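Long-range contacts in diaminopimelate decarboxylase (Methanocaldococcus jannaschii, PDB 1TWI), which catalyses the pyridoxal-phosphate-dependent decarboxylation of meso-diaminopimelate to L-lysine, the last step of lysine biosynthesis: residues 357-362 with 393-398; 318-323 with 362-367; 398-403 with 416-421. All coordinates share one frame; numbering follows the deposited sequence.

Interaction 1: 357-362 with 393-398; sequences LCESSD and NNYNAR. With PLP (pyridoxal-5'-phosphate), chain F.
The backbones of two irregular loops come nearest at Leu-357 and Asn-396, CA to CA 6.4 Å. A type I turn from Glu-359 to Asp-362 folds the first loop back on itself. Leu-357 fills the join between the loops. Its CD2 branch meets Tyr-395 CD2 at 3.5 Å, and its CD1 lies over one face of the Arg-398 guanidinium, 3.5 Å from NE. One terminal atom of the Asn-396 amide lies over the centre of the Tyr-395 ring. The Tyr-395 side chain leaves its backbone toward 357-362, with CG anti to the backbone N (chi1 -173°). Its OH donates to Glu-359 OE2 at 2.6 Å. The acceptor lies at the ring edge, and carboxylate and ring are nearly coplanar, 13° apart. Cys-358 SG comes obliquely to the same ring, 3.5 Å from Tyr-395 OH, and lies 3.4 Å from PLP O4A. This PLP is held by Ser-213, Gly-250 and Tyr-387 of the second subunit, so the loops complete an active site shared between subunits. Cys-358, Glu-359 and Tyr-395 line the lysine pocket, and Cys-358 is the predicted proton donor. The tyrosine-glutamate bond probably fixes how the Glu-359 carboxylate is presented to the substrate.

Interaction 2: 318-323 with 362-367; sequences VMIDAG and DVFGRD
Phe-364 pushes its ring into the bend where the chain leaves strand 316-320, against Ile-320, Ala-322 and Gly-323. This is the tight part of the contact. The Ala-322 carbonyl meets the ring at its edge, near the plane, with O 3.2 Å from Phe-364 CE2. Gly-323 C comes within 3.4 Å of Phe-364 CZ, and the methyl of Ala-322 stands 4.1 Å from the same CZ. Ile-320 arrives obliquely: its CD1 lies 3.9 Å from Phe-364 CD2. That methyl is carried out to the ring by an extended chi2 of 174°. Asp-362 adds a polar edge, with OD1 3.5 Å from Gly-323 CA and hydrogen-bonded to Met-324 N. No hydrogen bond joins the two segments directly. The far end is different. Arg-366 and Asp-367 are exposed and do not touch 318-323. The extended Arg-366 side chain runs beside Val-363, whose CG1 lies over one face of the guanidinium, offset toward the rim. Phe-364 and Gly-365 both face Ile-353, which makes a classic beta bulge. Strand 348-354 runs between the two segments, parallel to 316-320 and antiparallel to 363-371. Ile-381 of strand 378-382 packs on both Ile-320 and Phe-364.

Interaction 3: 398-403 with 416-421; sequences RGRPRM and ERETYA
Arg-402 lays its CD over the centre of the Arg-417 guanidinium, 3.4 Å above the plane, while Arg-417 NH1 lies over one face of the Arg-402 guanidinium. The two planes are 30° apart. Carboxylates take the edges: Glu-416 at Arg-402 and Glu-418 at Arg-400. The site is the open end of the beta hairpin 402-407/410-415, just where its strands give way to loops. Each glutamate is gripped side-on by NE and NH2 of its arginine, in a two-pronged salt bridge. Arg-402 and Glu-416 lie side by side and point the same way, with flat groups nearly coplanar. The short bond here is Arg-402 NE to Glu-416 OE1, 2.6 Å. Glu-416 OE1 also takes the backbone N of Arg-417 on its anti lone pair. The Glu-416 carboxylate probably eases the closeness of the two like charges, and both arginines also bond Phe-28 O. The second pair is more tilted, with planes 49° apart. In Arg-400 a bend at chi3 (-68°) sets NE, which donates to Glu-418 OE1. By its anti lone pair the same OE1 accepts from Arg-400 N at 2.7 Å. Arg-400 NH2 meets Glu-418 OE2 at 2.8 Å from above the carboxylate plane. Glu-418 N returns a bond to Arg-400 O. A water donates to that same Arg-400 O at 2.9 Å and to Glu-416 O at 2.7 Å.

Interactions 1 and 2 are buried, while interaction 3 lies at the surface. The first two share Asp-362, and Leu-357 CD1 packs 3.8 Å from Gly-323 CA between them. Interaction 2 is mainly apolar, packed where strands 316-320 and 363-371 of the mixed sheet meet loop. Interaction 1 joins the loops that connect strands of that sheet, 348-354 to 363-371 and 378-382 to 402-407. It mixes apolar packing with a single hydrogen bond beside the cofactor. Interaction 3 is the charged one, built on paired arginines and glutamates. It belongs to the same sheet through strand 402-407. Arg-398 is common to interactions 1 and 3: its side chain packs in the former, and its backbone leads into the latter. All three touch the second subunit.

Interaction 1: 357-362 with 393-398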
ATOM      1  N   LEU A 357       2.048   7.106 -11.452  1.00 16.75           N
ATOM      2  CA  LEU A 357       2.591   5.761 -11.296  1.00 19.14           C
ATOM      3  C   LEU A 357       2.067   4.850 -12.404  1.00 21.93           C
ATOM      4  O   LEU A 357       0.982   5.106 -12.974  1.00 20.05           O
ATOM      5  CB  LEU A 357       2.243   5.177  -9.899  1.00 15.80           C
ATOM      6  CG  LEU A 357       3.066   5.794  -8.729  1.00 16.13           C
ATOM      7  CD1 LEU A 357       2.452   7.170  -8.290  1.00 12.70           C
ATOM      8  CD2 LEU A 357       3.012   4.807  -7.498  1.00 13.01           C
ATOM      9  N   CYS A 358       2.825   3.768 -12.666  1.00 25.03           N
ATOM     10  CA  CYS A 358       2.518   2.756 -13.709  1.00 28.85           C
ATOM     11  C   CYS A 358       1.242   1.979 -13.528  1.00 30.04           C
ATOM     12  O   CYS A 358       0.852   1.242 -14.429  1.00 33.29           O
ATOM     13  CB  CYS A 358       3.568   1.658 -13.739  1.00 30.49           C
ATOM     14  SG  CYS A 358       3.618   0.705 -12.136  1.00 36.36           S
ATOM     15  N   GLU A 359       0.638   2.098 -12.366  1.00 28.95           N
ATOM     16  CA  GLU A 359      -0.548   1.353 -11.979  1.00 28.91           C
ATOM     17  C   GLU A 359      -1.816   1.958 -12.591  1.00 26.19           C
ATOM     18  O   GLU A 359      -2.072   3.155 -12.461  1.00 24.10           O
ATOM     19  CB  GLU A 359      -0.633   1.368 -10.431  1.00 30.53           C
ATOM     20  CG  GLU A 359      -0.924   0.076  -9.712  1.00 33.79           C
ATOM     21  CD  GLU A 359      -0.337  -1.090 -10.401  1.00 34.10           C
ATOM     22  OE1 GLU A 359      -1.068  -1.685 -11.198  1.00 37.77           O
ATOM     23  OE2 GLU A 359       0.848  -1.405 -10.183  1.00 35.38           O
ATOM     24  N   SER A 360      -2.604   1.111 -13.252  1.00 24.98           N
ATOM     25  CA  SER A 360      -3.807   1.567 -13.889  1.00 25.45           C
ATOM     26  C   SER A 360      -4.760   2.148 -12.873  1.00 24.89           C
ATOM     27  O   SER A 360      -5.490   3.095 -13.158  1.00 27.40           O
ATOM     28  CB  SER A 360      -4.487   0.424 -14.625  1.00 27.80           C
ATOM     29  OG  SER A 360      -5.008   0.958 -15.817  1.00 33.13           O
ATOM     30  N   SER A 361      -4.699   1.608 -11.666  1.00 23.12           N
ATOM     31  CA  SER A 361      -5.533   2.036 -10.578  1.00 23.22           C
ATOM     32  C   SER A 361      -5.036   3.334  -9.916  1.00 21.65           C
ATOM     33  O   SER A 361      -5.673   3.769  -8.969  1.00 19.83           O
ATOM     34  CB  SER A 361      -5.538   0.964  -9.526  1.00 24.50           C
ATOM     35  OG  SER A 361      -4.201   0.843  -9.039  1.00 31.27           O
ATOM     36  N   ASP A 362      -3.888   3.890 -10.358  1.00 18.29           N
ATOM     37  CA  ASP A 362      -3.394   5.148  -9.785  1.00 16.36           C
ATOM     38  C   ASP A 362      -4.179   6.326 -10.436  1.00 16.28           C
ATOM     39  O   ASP A 362      -3.664   7.093 -11.256  1.00 17.48           O
ATOM     40  CB  ASP A 362      -1.858   5.308  -9.995  1.00 15.37           C
ATOM     41  CG  ASP A 362      -1.363   6.713  -9.609  1.00 13.78           C
ATOM     42  OD1 ASP A 362      -1.772   7.232  -8.544  1.00 15.81           O
ATOM     43  OD2 ASP A 362      -0.585   7.305 -10.365  1.00 13.68           O
ATOM     44  N   ASN A 393       3.660   4.859   0.730  1.00 14.57           N
ATOM     45  CA  ASN A 393       4.790   3.965   0.570  1.00 14.51           C
ATOM     46  C   ASN A 393       5.711   4.536  -0.504  1.00 14.49           C
ATOM     47  O   ASN A 393       5.481   5.638  -0.941  1.00 13.19           O
ATOM     48  CB  ASN A 393       4.264   2.615   0.156  1.00 16.16           C
ATOM     49  CG  ASN A 393       3.314   2.727  -1.014  1.00 18.80           C
ATOM     50  OD1 ASN A 393       2.085   2.521  -0.879  1.00 24.38           O
ATOM     51  ND2 ASN A 393       3.841   3.067  -2.152  1.00 12.24           N
ATOM     52  N   ASN A 394       6.724   3.788  -0.930  1.00 11.62           N
ATOM     53  CA  ASN A 394       7.681   4.268  -1.916  1.00 12.97           C
ATOM     54  C   ASN A 394       7.501   3.604  -3.272  1.00 13.17           C
ATOM     55  O   ASN A 394       8.436   3.584  -4.103  1.00 13.91           O
ATOM     56  CB  ASN A 394       9.117   3.997  -1.434  1.00 14.98           C
ATOM     57  CG  ASN A 394       9.508   4.865  -0.241  1.00 17.84           C
ATOM     58  OD1 ASN A 394       9.259   6.090  -0.220  1.00 16.69           O
ATOM     59  ND2 ASN A 394      10.149   4.264   0.724  1.00 20.12           N
ATOM     60  N   TYR A 395       6.317   3.068  -3.522  1.00 11.70           N
ATOM     61  CA  TYR A 395       6.085   2.406  -4.807  1.00 14.09           C
ATOM     62  C   TYR A 395       6.471   3.277  -6.000  1.00 13.12           C
ATOM     63  O   TYR A 395       6.166   4.481  -6.019  1.00 14.01           O
ATOM     64  CB  TYR A 395       4.622   1.950  -4.895  1.00 13.31           C
ATOM     65  CG  TYR A 395       4.313   1.110  -6.103  1.00 12.81           C
ATOM     66  CD1 TYR A 395       5.138   0.047  -6.472  1.00 13.95           C
ATOM     67  CD2 TYR A 395       3.128   1.335  -6.831  1.00 14.17           C
ATOM     68  CE1 TYR A 395       4.787  -0.805  -7.553  1.00 13.15           C
ATOM     69  CE2 TYR A 395       2.765   0.525  -7.894  1.00 14.43           C
ATOM     70  CZ  TYR A 395       3.614  -0.558  -8.252  1.00 15.93           C
ATOM     71  OH  TYR A 395       3.277  -1.350  -9.330  1.00 14.42           O
ATOM     72  N   ASN A 396       7.150   2.664  -6.972  1.00 12.52           N
ATOM     73  CA  ASN A 396       7.680   3.345  -8.181  1.00 12.61           C
ATOM     74  C   ASN A 396       8.879   4.221  -7.771  1.00 12.59           C
ATOM     75  O   ASN A 396       9.232   5.137  -8.486  1.00 13.00           O
ATOM     76  CB  ASN A 396       6.616   4.221  -8.901  1.00 12.54           C
ATOM     77  CG  ASN A 396       5.649   3.394  -9.743  1.00 13.05           C
ATOM     78  OD1 ASN A 396       5.335   2.236  -9.424  1.00 16.44           O
ATOM     79  ND2 ASN A 396       5.183   3.977 -10.804  1.00 12.95           N
ATOM     80  N   ALA A 397       9.505   3.896  -6.630  1.00 13.13           N
ATOM     81  CA  ALA A 397      10.664   4.632  -6.089  1.00 11.89           C
ATOM     82  C   ALA A 397      10.402   6.137  -5.988  1.00 10.91           C
ATOM     83  O   ALA A 397      11.152   6.961  -6.522  1.00 10.01           O
ATOM     84  CB  ALA A 397      11.967   4.359  -6.933  1.00 11.61           C
ATOM     85  N   ARG A 398       9.326   6.469  -5.285  1.00 11.61           N
ATOM     86  CA  ARG A 398       8.919   7.861  -5.089  1.00 13.91           C
ATOM     87  C   ARG A 398       8.979   8.115  -3.583  1.00 13.54           C
ATOM     88  O   ARG A 398       8.477   7.295  -2.794  1.00 13.08           O
ATOM     89  CB  ARG A 398       7.469   8.074  -5.566  1.00 14.38           C
ATOM     90  CG  ARG A 398       7.284   8.052  -7.042  1.00 15.80           C
ATOM     91  CD  ARG A 398       5.790   8.126  -7.388  1.00 20.26           C
ATOM     92  NE  ARG A 398       5.767   8.295  -8.828  1.00 25.87           N
ATOM     93  CZ  ARG A 398       5.483   9.441  -9.435  1.00 29.42           C
ATOM     94  NH1 ARG A 398       5.151  10.507  -8.681  1.00 27.39           N
ATOM     95  NH2 ARG A 398       5.641   9.528 -10.768  1.00 27.90           N
TER
HETATM   96  N1  PLP F1502       6.341  -1.882 -18.587  1.00 15.31           N
HETATM   97  C2  PLP F1502       5.425  -0.955 -18.202  1.00 16.22           C
HETATM   98  C2A PLP F1502       5.282   0.228 -19.147  1.00 15.29           C
HETATM   99  C3  PLP F1502       4.702  -1.216 -17.047  1.00 16.75           C
HETATM  100  O3  PLP F1502       3.797  -0.292 -16.660  1.00 19.03           O
HETATM  101  C4  PLP F1502       4.917  -2.331 -16.261  1.00 17.81           C
HETATM  102  C4A PLP F1502       4.064  -2.559 -14.967  1.00 19.15           C
HETATM  103  O4A PLP F1502       3.284  -1.629 -14.622  1.00 30.74           O
HETATM  104  C5  PLP F1502       5.881  -3.300 -16.702  1.00 17.21           C
HETATM  105  C6  PLP F1502       6.566  -2.995 -17.841  1.00 15.18           C
HETATM  106  C5A PLP F1502       6.242  -4.576 -16.031  1.00 15.75           C
HETATM  107  O4P PLP F1502       5.159  -5.514 -15.939  1.00 19.43           O
HETATM  108  P   PLP F1502       5.405  -6.987 -15.385  1.00 20.84           P
HETATM  109  O1P PLP F1502       4.022  -7.603 -15.406  1.00 17.71           O
HETATM  110  O2P PLP F1502       5.975  -6.804 -13.993  1.00 17.72           O
HETATM  111  O3P PLP F1502       6.324  -7.681 -16.300  1.00 19.47           O

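Interaction 2: 318-323 with 362-367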
ATOM      1  N   VAL A 318      -6.114  14.769 -16.354  1.00 14.19           N
ATOM      2  CA  VAL A 318      -5.344  15.816 -15.700  1.00 14.01           C
ATOM      3  C   VAL A 318      -4.321  15.007 -14.860  1.00 13.16           C
ATOM      4  O   VAL A 318      -4.720  14.178 -14.038  1.00 11.93           O
ATOM      5  CB  VAL A 318      -6.340  16.660 -14.826  1.00 14.65           C
ATOM      6  CG1 VAL A 318      -5.601  17.467 -13.807  1.00 21.30           C
ATOM      7  CG2 VAL A 318      -7.143  17.601 -15.767  1.00 17.25           C
ATOM      8  N   MET A 319      -3.016  15.207 -15.100  1.00 13.23           N
ATOM      9  CA  MET A 319      -1.994  14.432 -14.393  1.00 13.87           C
ATOM     10  C   MET A 319      -1.338  15.275 -13.320  1.00 14.02           C
ATOM     11  O   MET A 319      -0.786  16.327 -13.615  1.00 13.74           O
ATOM     12  CB  MET A 319      -0.893  13.964 -15.363  1.00 13.05           C
ATOM     13  CG  MET A 319      -1.402  13.424 -16.736  1.00 13.16           C
ATOM     14  SD  MET A 319      -2.473  12.001 -16.529  1.00 15.18           S
ATOM     15  CE  MET A 319      -2.399  11.264 -18.256  1.00 18.24           C
ATOM     16  N   ILE A 320      -1.378  14.799 -12.076  1.00 15.72           N
ATOM     17  CA  ILE A 320      -0.779  15.551 -10.995  1.00 13.54           C
ATOM     18  C   ILE A 320       0.414  14.862 -10.331  1.00 14.06           C
ATOM     19  O   ILE A 320       0.629  13.648 -10.524  1.00 14.00           O
ATOM     20  CB  ILE A 320      -1.849  15.913  -9.899  1.00 13.73           C
ATOM     21  CG1 ILE A 320      -2.468  14.630  -9.314  1.00 12.22           C
ATOM     22  CG2 ILE A 320      -2.987  16.834 -10.532  1.00 12.10           C
ATOM     23  CD1 ILE A 320      -3.403  14.956  -8.155  1.00 11.18           C
ATOM     24  N   ASP A 321       1.189  15.616  -9.537  1.00 13.95           N
ATOM     25  CA  ASP A 321       2.353  15.016  -8.899  1.00 15.28           C
ATOM     26  C   ASP A 321       2.112  14.247  -7.600  1.00 15.78           C
ATOM     27  O   ASP A 321       3.059  13.740  -6.987  1.00 16.35           O
ATOM     28  CB  ASP A 321       3.521  16.019  -8.778  1.00 14.73           C
ATOM     29  CG  ASP A 321       3.174  17.264  -8.010  1.00 14.15           C
ATOM     30  OD1 ASP A 321       2.161  17.270  -7.244  1.00 11.71           O
ATOM     31  OD2 ASP A 321       3.942  18.259  -8.173  1.00 15.77           O
ATOM     32  N   ALA A 322       0.852  14.158  -7.198  1.00 13.50           N
ATOM     33  CA  ALA A 322       0.464  13.307  -6.076  1.00 14.54           C
ATOM     34  C   ALA A 322       0.147  11.972  -6.748  1.00 14.35           C
ATOM     35  O   ALA A 322      -0.314  11.929  -7.902  1.00 15.76           O
ATOM     36  CB  ALA A 322      -0.789  13.824  -5.378  1.00 11.89           C
ATOM     37  N   GLY A 323       0.321  10.876  -6.025  1.00 15.18           N
ATOM     38  CA  GLY A 323       0.071   9.579  -6.637  1.00 13.62           C
ATOM     39  C   GLY A 323      -0.345   8.571  -5.585  1.00 14.75           C
ATOM     40  O   GLY A 323      -0.292   8.849  -4.387  1.00 13.13           O
ATOM     41  N   ASP A 362      -3.888   3.890 -10.358  1.00 18.29           N
ATOM     42  CA  ASP A 362      -3.394   5.148  -9.785  1.00 16.36           C
ATOM     43  C   ASP A 362      -4.179   6.326 -10.436  1.00 16.28           C
ATOM     44  O   ASP A 362      -3.664   7.093 -11.256  1.00 17.48           O
ATOM     45  CB  ASP A 362      -1.858   5.308  -9.995  1.00 15.37           C
ATOM     46  CG  ASP A 362      -1.363   6.713  -9.609  1.00 13.78           C
ATOM     47  OD1 ASP A 362      -1.772   7.232  -8.544  1.00 15.81           O
ATOM     48  OD2 ASP A 362      -0.585   7.305 -10.365  1.00 13.68           O
ATOM     49  N   VAL A 363      -5.427   6.454 -10.012  1.00 14.80           N
ATOM     50  CA  VAL A 363      -6.357   7.459 -10.493  1.00 14.90           C
ATOM     51  C   VAL A 363      -7.077   7.949  -9.223  1.00 15.21           C
ATOM     52  O   VAL A 363      -7.623   7.134  -8.452  1.00 16.99           O
ATOM     53  CB  VAL A 363      -7.388   6.790 -11.464  1.00 14.79           C
ATOM     54  CG1 VAL A 363      -8.543   7.758 -11.795  1.00 15.84           C
ATOM     55  CG2 VAL A 363      -6.666   6.343 -12.766  1.00 15.03           C
ATOM     56  N   PHE A 364      -7.087   9.249  -8.993  1.00 13.05           N
ATOM     57  CA  PHE A 364      -7.755   9.777  -7.796  1.00 15.10           C
ATOM     58  C   PHE A 364      -9.266  10.003  -7.979  1.00 15.83           C
ATOM     59  O   PHE A 364     -10.006  10.037  -7.005  1.00 17.33           O
ATOM     60  CB  PHE A 364      -7.107  11.113  -7.376  1.00 12.47           C
ATOM     61  CG  PHE A 364      -5.721  10.948  -6.799  1.00 17.64           C
ATOM     62  CD1 PHE A 364      -5.547  10.436  -5.506  1.00 16.49           C
ATOM     63  CD2 PHE A 364      -4.594  11.254  -7.565  1.00 17.28           C
ATOM     64  CE1 PHE A 364      -4.240  10.230  -4.985  1.00 19.98           C
ATOM     65  CE2 PHE A 364      -3.301  11.053  -7.064  1.00 18.20           C
ATOM     66  CZ  PHE A 364      -3.124  10.538  -5.772  1.00 18.48           C
ATOM     67  N   GLY A 365      -9.717  10.196  -9.211  1.00 15.75           N
ATOM     68  CA  GLY A 365     -11.147  10.424  -9.410  1.00 15.95           C
ATOM     69  C   GLY A 365     -11.441  10.443 -10.897  1.00 17.76           C
ATOM     70  O   GLY A 365     -10.588  10.818 -11.721  1.00 16.57           O
ATOM     71  N   ARG A 366     -12.656  10.051 -11.258  1.00 18.76           N
ATOM     72  CA  ARG A 366     -13.059  10.003 -12.664  1.00 18.74           C
ATOM     73  C   ARG A 366     -14.326  10.867 -12.913  1.00 19.39           C
ATOM     74  O   ARG A 366     -15.212  10.994 -12.037  1.00 15.30           O
ATOM     75  CB  ARG A 366     -13.355   8.544 -13.035  1.00 21.88           C
ATOM     76  CG  ARG A 366     -12.162   7.605 -12.979  1.00 23.72           C
ATOM     77  CD  ARG A 366     -12.612   6.153 -13.203  1.00 28.39           C
ATOM     78  NE  ARG A 366     -11.491   5.233 -13.481  1.00 30.41           N
ATOM     79  CZ  ARG A 366     -10.658   4.727 -12.558  1.00 32.66           C
ATOM     80  NH1 ARG A 366     -10.787   5.036 -11.266  1.00 31.44           N
ATOM     81  NH2 ARG A 366      -9.687   3.884 -12.920  1.00 33.01           N
ATOM     82  N   ASP A 367     -14.385  11.480 -14.091  1.00 18.66           N
ATOM     83  CA  ASP A 367     -15.533  12.279 -14.456  1.00 19.78           C
ATOM     84  C   ASP A 367     -15.897  13.292 -13.397  1.00 19.78           C
ATOM     85  O   ASP A 367     -17.041  13.371 -12.986  1.00 19.82           O
ATOM     86  CB  ASP A 367     -16.702  11.341 -14.726  1.00 22.04           C
ATOM     87  CG  ASP A 367     -16.361  10.313 -15.804  1.00 24.70           C
ATOM     88  OD1 ASP A 367     -16.810   9.166 -15.697  1.00 28.44           O
ATOM     89  OD2 ASP A 367     -15.616  10.643 -16.762  1.00 25.84           O
TER

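Interaction 3: 398-403 with 416-421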
ATOM      1  N   ARG A 398       9.326   6.469  -5.285  1.00 11.61           N
ATOM      2  CA  ARG A 398       8.919   7.861  -5.089  1.00 13.91           C
ATOM      3  C   ARG A 398       8.979   8.115  -3.583  1.00 13.54           C
ATOM      4  O   ARG A 398       8.477   7.295  -2.794  1.00 13.08           O
ATOM      5  CB  ARG A 398       7.469   8.074  -5.566  1.00 14.38           C
ATOM      6  CG  ARG A 398       7.284   8.052  -7.042  1.00 15.80           C
ATOM      7  CD  ARG A 398       5.790   8.126  -7.388  1.00 20.26           C
ATOM      8  NE  ARG A 398       5.767   8.295  -8.828  1.00 25.87           N
ATOM      9  CZ  ARG A 398       5.483   9.441  -9.435  1.00 29.42           C
ATOM     10  NH1 ARG A 398       5.151  10.507  -8.681  1.00 27.39           N
ATOM     11  NH2 ARG A 398       5.641   9.528 -10.768  1.00 27.90           N
ATOM     12  N   GLY A 399       9.615   9.213  -3.180  1.00 12.51           N
ATOM     13  CA  GLY A 399       9.685   9.514  -1.757  1.00 13.90           C
ATOM     14  C   GLY A 399       8.322   9.861  -1.105  1.00 15.46           C
ATOM     15  O   GLY A 399       7.419  10.410  -1.767  1.00 16.72           O
ATOM     16  N   ARG A 400       8.145   9.549   0.176  1.00 14.18           N
ATOM     17  CA  ARG A 400       6.870   9.905   0.808  1.00 12.45           C
ATOM     18  C   ARG A 400       6.904  11.414   0.890  1.00 13.15           C
ATOM     19  O   ARG A 400       7.964  12.036   1.081  1.00 14.70           O
ATOM     20  CB  ARG A 400       6.692   9.199   2.152  1.00 13.77           C
ATOM     21  CG  ARG A 400       6.259   7.717   1.875  1.00 14.13           C
ATOM     22  CD  ARG A 400       6.324   6.865   3.109  1.00 16.87           C
ATOM     23  NE  ARG A 400       7.711   6.667   3.542  1.00 17.19           N
ATOM     24  CZ  ARG A 400       8.040   6.009   4.656  1.00 18.73           C
ATOM     25  NH1 ARG A 400       7.085   5.491   5.428  1.00 17.80           N
ATOM     26  NH2 ARG A 400       9.311   5.890   5.024  1.00 16.52           N
ATOM     27  N   PRO A 401       5.734  12.041   0.751  1.00 14.07           N
ATOM     28  CA  PRO A 401       5.646  13.498   0.763  1.00 13.21           C
ATOM     29  C   PRO A 401       5.797  14.268   2.060  1.00 12.81           C
ATOM     30  O   PRO A 401       5.701  13.725   3.166  1.00 12.44           O
ATOM     31  CB  PRO A 401       4.277  13.717   0.170  1.00 13.48           C
ATOM     32  CG  PRO A 401       3.488  12.574   0.865  1.00 16.83           C
ATOM     33  CD  PRO A 401       4.384  11.419   0.838  1.00 12.10           C
ATOM     34  N   ARG A 402       6.007  15.566   1.894  1.00 11.64           N
ATOM     35  CA  ARG A 402       6.070  16.466   3.039  1.00 13.57           C
ATOM     36  C   ARG A 402       4.654  16.623   3.564  1.00 11.95           C
ATOM     37  O   ARG A 402       3.713  16.374   2.827  1.00  8.77           O
ATOM     38  CB  ARG A 402       6.508  17.854   2.596  1.00 13.78           C
ATOM     39  CG  ARG A 402       7.981  18.105   2.753  1.00 19.53           C
ATOM     40  CD  ARG A 402       8.357  19.484   2.229  1.00 18.72           C
ATOM     41  NE  ARG A 402       9.650  19.889   2.758  1.00 18.29           N
ATOM     42  CZ  ARG A 402      10.171  21.096   2.561  1.00 24.38           C
ATOM     43  NH1 ARG A 402       9.501  22.011   1.807  1.00 18.70           N
ATOM     44  NH2 ARG A 402      11.316  21.417   3.176  1.00 22.03           N
ATOM     45  N   MET A 403       4.534  17.052   4.825  1.00 12.12           N
ATOM     46  CA  MET A 403       3.248  17.359   5.443  1.00 13.54           C
ATOM     47  C   MET A 403       3.452  18.596   6.318  1.00 13.39           C
ATOM     48  O   MET A 403       4.475  18.683   7.015  1.00 11.88           O
ATOM     49  CB  MET A 403       2.751  16.273   6.405  1.00 11.34           C
ATOM     50  CG  MET A 403       2.755  14.872   5.793  1.00 17.92           C
ATOM     51  SD  MET A 403       1.449  13.810   6.588  1.00 25.84           S
ATOM     52  CE  MET A 403       2.094  13.786   8.382  1.00 18.80           C
ATOM     53  N   GLU A 416       9.064  15.682   6.933  1.00 11.76           N
ATOM     54  CA  GLU A 416       9.937  16.102   5.833  1.00 11.47           C
ATOM     55  C   GLU A 416       9.788  15.097   4.715  1.00 12.64           C
ATOM     56  O   GLU A 416       9.425  13.921   4.940  1.00 10.80           O
ATOM     57  CB  GLU A 416      11.394  16.157   6.319  1.00 14.90           C
ATOM     58  CG  GLU A 416      12.393  16.749   5.359  1.00 19.87           C
ATOM     59  CD  GLU A 416      11.992  18.087   4.755  1.00 20.53           C
ATOM     60  OE1 GLU A 416      11.233  18.033   3.789  1.00 18.45           O
ATOM     61  OE2 GLU A 416      12.437  19.163   5.231  1.00 18.75           O
ATOM     62  N   ARG A 417      10.065  15.513   3.488  1.00 12.98           N
ATOM     63  CA  ARG A 417       9.921  14.549   2.416  1.00 15.82           C
ATOM     64  C   ARG A 417      11.137  13.656   2.308  1.00 14.31           C
ATOM     65  O   ARG A 417      12.190  13.940   2.884  1.00 13.19           O
ATOM     66  CB  ARG A 417       9.707  15.238   1.058  1.00 20.36           C
ATOM     67  CG  ARG A 417      10.808  16.152   0.638  1.00 23.79           C
ATOM     68  CD  ARG A 417      10.524  16.564  -0.850  1.00 30.44           C
ATOM     69  NE  ARG A 417       9.207  17.182  -1.014  1.00 32.33           N
ATOM     70  CZ  ARG A 417       9.001  18.495  -1.108  1.00 35.77           C
ATOM     71  NH1 ARG A 417      10.057  19.341  -1.052  1.00 37.18           N
ATOM     72  NH2 ARG A 417       7.752  18.959  -1.261  1.00 34.16           N
ATOM     73  N   GLU A 418      11.004  12.585   1.555  1.00 12.17           N
ATOM     74  CA  GLU A 418      12.142  11.694   1.350  1.00 13.00           C
ATOM     75  C   GLU A 418      12.861  12.057   0.025  1.00 13.21           C
ATOM     76  O   GLU A 418      12.194  12.307  -0.999  1.00 13.54           O
ATOM     77  CB  GLU A 418      11.646  10.226   1.288  1.00 14.95           C
ATOM     78  CG  GLU A 418      11.315   9.683   2.694  1.00 15.74           C
ATOM     79  CD  GLU A 418      10.647   8.344   2.653  1.00 16.60           C
ATOM     80  OE1 GLU A 418       9.722   8.170   1.845  1.00 14.32           O
ATOM     81  OE2 GLU A 418      11.049   7.471   3.461  1.00 20.64           O
ATOM     82  N   THR A 419      14.196  12.073   0.033  1.00 12.14           N
ATOM     83  CA  THR A 419      14.979  12.375  -1.180  1.00 12.76           C
ATOM     84  C   THR A 419      15.336  11.088  -1.864  1.00 12.42           C
ATOM     85  O   THR A 419      15.017   9.998  -1.352  1.00 11.30           O
ATOM     86  CB  THR A 419      16.366  13.047  -0.858  1.00 13.83           C
ATOM     87  OG1 THR A 419      17.160  12.114  -0.102  1.00 13.39           O
ATOM     88  CG2 THR A 419      16.153  14.334  -0.029  1.00 12.16           C
ATOM     89  N   TYR A 420      15.944  11.216  -3.048  1.00 13.43           N
ATOM     90  CA  TYR A 420      16.402  10.024  -3.758  1.00 15.37           C
ATOM     91  C   TYR A 420      17.354   9.266  -2.822  1.00 15.62           C
ATOM     92  O   TYR A 420      17.329   8.030  -2.793  1.00 14.77           O
ATOM     93  CB  TYR A 420      17.159  10.386  -5.073  1.00 17.63           C
ATOM     94  CG  TYR A 420      16.266  11.008  -6.140  1.00 22.01           C
ATOM     95  CD1 TYR A 420      14.924  10.654  -6.247  1.00 23.29           C
ATOM     96  CD2 TYR A 420      16.744  11.978  -7.006  1.00 24.73           C
ATOM     97  CE1 TYR A 420      14.063  11.266  -7.191  1.00 23.48           C
ATOM     98  CE2 TYR A 420      15.898  12.589  -7.975  1.00 26.12           C
ATOM     99  CZ  TYR A 420      14.559  12.218  -8.045  1.00 25.28           C
ATOM    100  OH  TYR A 420      13.736  12.837  -8.966  1.00 25.42           O
ATOM    101  N   ALA A 421      18.174   9.992  -2.030  1.00 13.40           N
ATOM    102  CA  ALA A 421      19.120   9.313  -1.134  1.00 13.48           C
ATOM    103  C   ALA A 421      18.368   8.512  -0.082  1.00 14.31           C
ATOM    104  O   ALA A 421      18.840   7.443   0.375  1.00 13.54           O
ATOM    105  CB  ALA A 421      20.134  10.372  -0.433  1.00 14.68           C
TER
HETATM  106  O   HOH W   1       8.704  11.555   3.792  1.00 13.79           O